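Local coordinates for immune protein (Enterobacter cloacae, PDB 6D7Y) that binds the toxic C-terminal tip of the CdiA toxin and probably neutralises it, giving immunity to contact-dependent growth inhibition, at residues B[21-24]-B[25-28]; B[126-129]-B[130-133]. All coordinates share one frame; numbering follows the deposited sequence.

Contact 1 (B[21-24]-B[25-28])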
loop_
_atom_site.group_PDB
_atom_site.type_symbol
_atom_site.label_atom_id
_atom_site.label_comp_id
_atom_site.label_asym_id
_atom_site.label_seq_id
_atom_site.Cartn_x
_atom_site.Cartn_y
_atom_site.Cartn_z
ATOM N N LEU B 21 5.447 5.967 -4.297
ATOM C CA LEU B 21 4.435 6.711 -3.540
ATOM C C LEU B 21 3.706 7.722 -4.417
ATOM O O LEU B 21 2.493 7.842 -4.305
ATOM C CB LEU B 21 5.023 7.337 -2.271
ATOM C CG LEU B 21 5.475 6.318 -1.198
ATOM C CD1 LEU B 21 6.293 7.008 -0.118
ATOM C CD2 LEU B 21 4.317 5.534 -0.584
ATOM N N LYS B 22 4.428 8.419 -5.305
ATOM C CA LYS B 22 3.804 9.385 -6.233
ATOM C C LYS B 22 2.881 8.656 -7.199
ATOM O O LYS B 22 1.825 9.156 -7.544
ATOM C CB LYS B 22 4.859 10.188 -7.021
ATOM C CG LYS B 22 5.719 11.136 -6.191
ATOM C CD LYS B 22 4.922 12.217 -5.473
ATOM C CE LYS B 22 4.197 13.167 -6.419
ATOM N NZ LYS B 22 3.393 14.161 -5.643
ATOM N N GLU B 23 3.308 7.476 -7.636
ATOM C CA GLU B 23 2.521 6.616 -8.525
ATOM C C GLU B 23 1.183 6.246 -7.860
ATOM O O GLU B 23 0.114 6.390 -8.463
ATOM C CB GLU B 23 3.359 5.368 -8.878
ATOM C CG GLU B 23 2.608 4.167 -9.432
ATOM C CD GLU B 23 1.821 4.466 -10.688
ATOM O OE1 GLU B 23 2.180 5.420 -11.411
ATOM O OE2 GLU B 23 0.852 3.723 -10.971
ATOM N N ILE B 24 1.255 5.780 -6.611
ATOM C CA ILE B 24 0.058 5.443 -5.844
ATOM C C ILE B 24 -0.766 6.716 -5.569
ATOM O O ILE B 24 -1.977 6.703 -5.745
ATOM C CB ILE B 24 0.413 4.761 -4.509
ATOM C CG1 ILE B 24 1.192 3.457 -4.754
ATOM C CG2 ILE B 24 -0.850 4.448 -3.706
ATOM C CD1 ILE B 24 1.689 2.814 -3.473
ATOM N N GLU B 25 -0.110 7.800 -5.146
ATOM C CA GLU B 25 -0.822 9.066 -4.845
ATOM C C GLU B 25 -1.620 9.614 -6.039
ATOM O O GLU B 25 -2.687 10.222 -5.861
ATOM C CB GLU B 25 0.142 10.167 -4.366
ATOM C CG GLU B 25 -0.562 11.494 -3.997
ATOM C CD GLU B 25 0.378 12.644 -3.670
ATOM O OE1 GLU B 25 -0.128 13.713 -3.257
ATOM O OE2 GLU B 25 1.605 12.499 -3.841
ATOM N N SER B 26 -1.096 9.420 -7.244
ATOM C CA SER B 26 -1.762 9.929 -8.460
ATOM C C SER B 26 -3.085 9.239 -8.819
ATOM O O SER B 26 -3.868 9.773 -9.613
ATOM C CB SER B 26 -0.814 9.854 -9.662
ATOM O OG SER B 26 -0.438 8.520 -9.902
ATOM N N LYS B 27 -3.327 8.060 -8.252
ATOM C CA LYS B 27 -4.563 7.327 -8.531
ATOM C C LYS B 27 -5.676 7.703 -7.535
ATOM O O LYS B 27 -6.801 7.203 -7.636
ATOM C CB LYS B 27 -4.280 5.817 -8.575
ATOM C CG LYS B 27 -3.132 5.488 -9.537
ATOM C CD LYS B 27 -2.835 3.996 -9.684
ATOM C CE LYS B 27 -3.777 3.289 -10.652
ATOM N NZ LYS B 27 -5.203 3.379 -10.273
ATOM N N SER B 28 -5.365 8.591 -6.584
ATOM C CA SER B 28 -6.357 9.066 -5.616
ATOM C C SER B 28 -6.774 10.510 -5.831
ATOM O O SER B 28 -6.065 11.294 -6.471
ATOM C CB SER B 28 -5.799 8.967 -4.219
ATOM O OG SER B 28 -4.726 9.878 -4.016
#
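The hydroxyl of Ser26 turns back on the chain and gives its hydrogen to the carbonyl of Glu23, with OG 2.6 Å from Glu23 O. It is one detail of a helix C-terminus that unwinds into a type I beta turn, Glu25 to Ser28, and it illustrates how the last carbonyls of a helix find donors once the regular ladder runs out. The serine OG sits between the backbone N and the carbonyl carbon (chi1 61°), which aims it at the preceding turn. The regular ladder ends with two rungs: Glu25 N reaches Leu21 O at 2.7 Å and Ser26 N reaches Lys22 O at 2.9 Å. Then the spacing shortens, and Lys27 N meets Ile24 O at 3.2 Å, three residues back, from well above the carbonyl plane.

On the outer side, Lys22 and Glu25 run side by side and point the same way. The lysine chain bends at chi2 and chi3, whereas the glutamate stays extended, its CG anti to the backbone N. This brings Lys22 NZ to 3.0 Å from Glu25 OE2, a salt bridge in which the ammonium comes from above the carboxylate plane. Glu23 behaves differently: its OE2 is hydrogen-bonded to Tyr118 of the long helix 105-126.

The inner side is apolar. Ile24 packs on Met69, Phe72 and Val96 of the sheet, and Leu21 on Leu85, Val87 and Val96, while the backbone of Lys27 pairs with Ser73. The turn is closed by its final residue, which grips one acceptor twice: Ser28 OG at 2.8 Å and Ser28 N at 3.2 Å both reach Glu25 O from the same face of its carbonyl plane.

Contact 2 (B[126-129]-B[130-133])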
loop_
_atom_site.group_PDB
_atom_site.type_symbol
_atom_site.label_atom_id
_atom_site.label_comp_id
_atom_site.label_asym_id
_atom_site.label_seq_id
_atom_site.Cartn_x
_atom_site.Cartn_y
_atom_site.Cartn_z
ATOM N N PHE B 126 9.261 -0.552 -10.392
ATOM C CA PHE B 126 9.613 -0.118 -9.035
ATOM C C PHE B 126 10.417 -1.117 -8.215
ATOM O O PHE B 126 10.893 -0.776 -7.122
ATOM C CB PHE B 126 8.374 0.361 -8.301
ATOM C CG PHE B 126 7.697 1.508 -8.988
ATOM C CD1 PHE B 126 8.175 2.805 -8.831
ATOM C CD2 PHE B 126 6.607 1.296 -9.817
ATOM C CE1 PHE B 126 7.562 3.863 -9.473
ATOM C CE2 PHE B 126 5.993 2.358 -10.466
ATOM C CZ PHE B 126 6.468 3.640 -10.290
ATOM N N GLY B 127 10.562 -2.331 -8.736
ATOM C CA GLY B 127 11.375 -3.350 -8.094
ATOM C C GLY B 127 11.109 -3.706 -6.642
ATOM O O GLY B 127 11.995 -3.566 -5.795
ATOM N N PHE B 128 9.886 -4.135 -6.355
ATOM C CA PHE B 128 9.549 -4.627 -5.017
ATOM C C PHE B 128 9.676 -6.153 -5.050
ATOM O O PHE B 128 9.397 -6.769 -6.080
ATOM C CB PHE B 128 8.178 -4.121 -4.544
ATOM C CG PHE B 128 7.140 -4.019 -5.628
ATOM C CD1 PHE B 128 6.399 -5.134 -6.031
ATOM C CD2 PHE B 128 6.863 -2.784 -6.218
ATOM C CE1 PHE B 128 5.416 -5.017 -7.010
ATOM C CE2 PHE B 128 5.899 -2.666 -7.204
ATOM C CZ PHE B 128 5.163 -3.779 -7.595
ATOM N N GLU B 129 10.126 -6.758 -3.950
ATOM C CA GLU B 129 10.357 -8.227 -3.903
ATOM C C GLU B 129 9.108 -9.097 -4.106
ATOM O O GLU B 129 9.148 -10.083 -4.828
ATOM C CB GLU B 129 11.066 -8.627 -2.602
ATOM C CG GLU B 129 12.441 -7.993 -2.439
ATOM C CD GLU B 129 13.190 -8.480 -1.200
ATOM O OE1 GLU B 129 14.314 -7.983 -0.963
ATOM O OE2 GLU B 129 12.666 -9.354 -0.464
ATOM N N ASN B 130 8.005 -8.748 -3.448
ATOM C CA ASN B 130 6.771 -9.502 -3.590
ATOM C C ASN B 130 5.604 -8.559 -3.446
ATOM O O ASN B 130 5.766 -7.461 -2.921
ATOM C CB ASN B 130 6.622 -10.532 -2.466
ATOM C CG ASN B 130 7.627 -11.642 -2.540
ATOM O OD1 ASN B 130 7.690 -12.382 -3.520
ATOM N ND2 ASN B 130 8.383 -11.805 -1.473
ATOM N N PHE B 131 4.463 -8.993 -3.958
ATOM C CA PHE B 131 3.199 -8.244 -3.814
ATOM C C PHE B 131 2.123 -9.287 -3.510
ATOM O O PHE B 131 2.158 -10.399 -4.044
ATOM C CB PHE B 131 2.904 -7.339 -5.011
ATOM C CG PHE B 131 2.846 -8.027 -6.341
ATOM C CD1 PHE B 131 4.017 -8.313 -7.046
ATOM C CD2 PHE B 131 1.635 -8.317 -6.951
ATOM C CE1 PHE B 131 3.966 -8.920 -8.295
ATOM C CE2 PHE B 131 1.585 -8.926 -8.198
ATOM C CZ PHE B 131 2.751 -9.233 -8.868
ATOM N N TYR B 132 1.174 -8.963 -2.637
ATOM C CA TYR B 132 0.151 -9.932 -2.266
ATOM C C TYR B 132 -0.990 -9.203 -1.657
ATOM O O TYR B 132 -0.845 -8.030 -1.320
ATOM C CB TYR B 132 0.678 -11.039 -1.323
ATOM C CG TYR B 132 1.515 -10.583 -0.139
ATOM C CD1 TYR B 132 0.927 -10.223 1.060
ATOM C CD2 TYR B 132 2.905 -10.519 -0.225
ATOM C CE1 TYR B 132 1.686 -9.822 2.143
ATOM C CE2 TYR B 132 3.681 -10.127 0.859
ATOM C CZ TYR B 132 3.059 -9.758 2.038
ATOM O OH TYR B 132 3.793 -9.353 3.128
ATOM N N GLY B 133 -2.120 -9.890 -1.570
ATOM C CA GLY B 133 -3.331 -9.287 -1.033
ATOM C C GLY B 133 -4.196 -10.313 -0.350
ATOM O O GLY B 133 -4.270 -11.467 -0.764
#
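Phe128 sends its CB toward the strand that follows, and its ring comes to rest against Phe131, three residues on. With chi1 at 36°, CG is wedged between the backbone N and the carbonyl carbon, and the ring swings so that one side of its rim leads. Along that side, CD1 lies 3.9 Å from Asn130 O and 4.1 Å from Phe131 CD1. The next atom, CE1, makes the closest approach, 3.6 Å to Phe131 CD1, and lies 4.0 Å from Phe131 CB. Relative to the Phe128 ring, Phe131 CD1 lies at the edge and in the plane. The two ring planes are steeply inclined, at 83°, with centroids 5.9 Å apart, and the rings cross obliquely, Phe128 offering its edge.

Both rings are buried, and the long helix 105-126 helps to bury them: Ile122 and Ser123 touch Phe128, whereas Met119 and Asn120 touch Phe131. Phe9 of the adjacent strand adds an edge-to-face partner for Phe128.

Asn130 takes the other direction. Its CG lies anti to its own carbonyl carbon (chi1 -68°), folding the amide back beside Glu129, where Asn130 OD1 comes within 3.0 Å of Glu129 O. These are two acceptors and cannot bond to each other; the amide is instead satisfied across the sheet, with OD1 receiving Asn148 ND2 and ND2 giving to Glu10 OE1. Strand 130-135 thus has a side-chain link to a residue on each flank.

Just before Phe128, Gly127 takes positive phi, the first residue to leave helical geometry after helix 105-126. The strand then opens with an irregularity: Glu129, near helical in its backbone, and Asn130 both face the single residue Glu10 of strand 3-10, the pattern that defines a classic beta bulge in an antiparallel sheet.

Overall arrangement
The two contacts come in series along the chain, and both lie where a helix gives way to a strand of the sheet, one through a turn and one through a beta bulge. Contact 1 is the exit of helix 17-25 toward strand 30-36, at one edge of the sheet; contact 2 is the exit of helix 105-126 into strand 130-135, which lies beside strand 3-10 farther across the same antiparallel sheet. Their centres are 16 Å apart, yet they touch: Glu23 CB packs 3.8 Å from Phe126 CZ, so the end of helix 105-126 packs against helix 17-25, and the two exits share one small apolar contact.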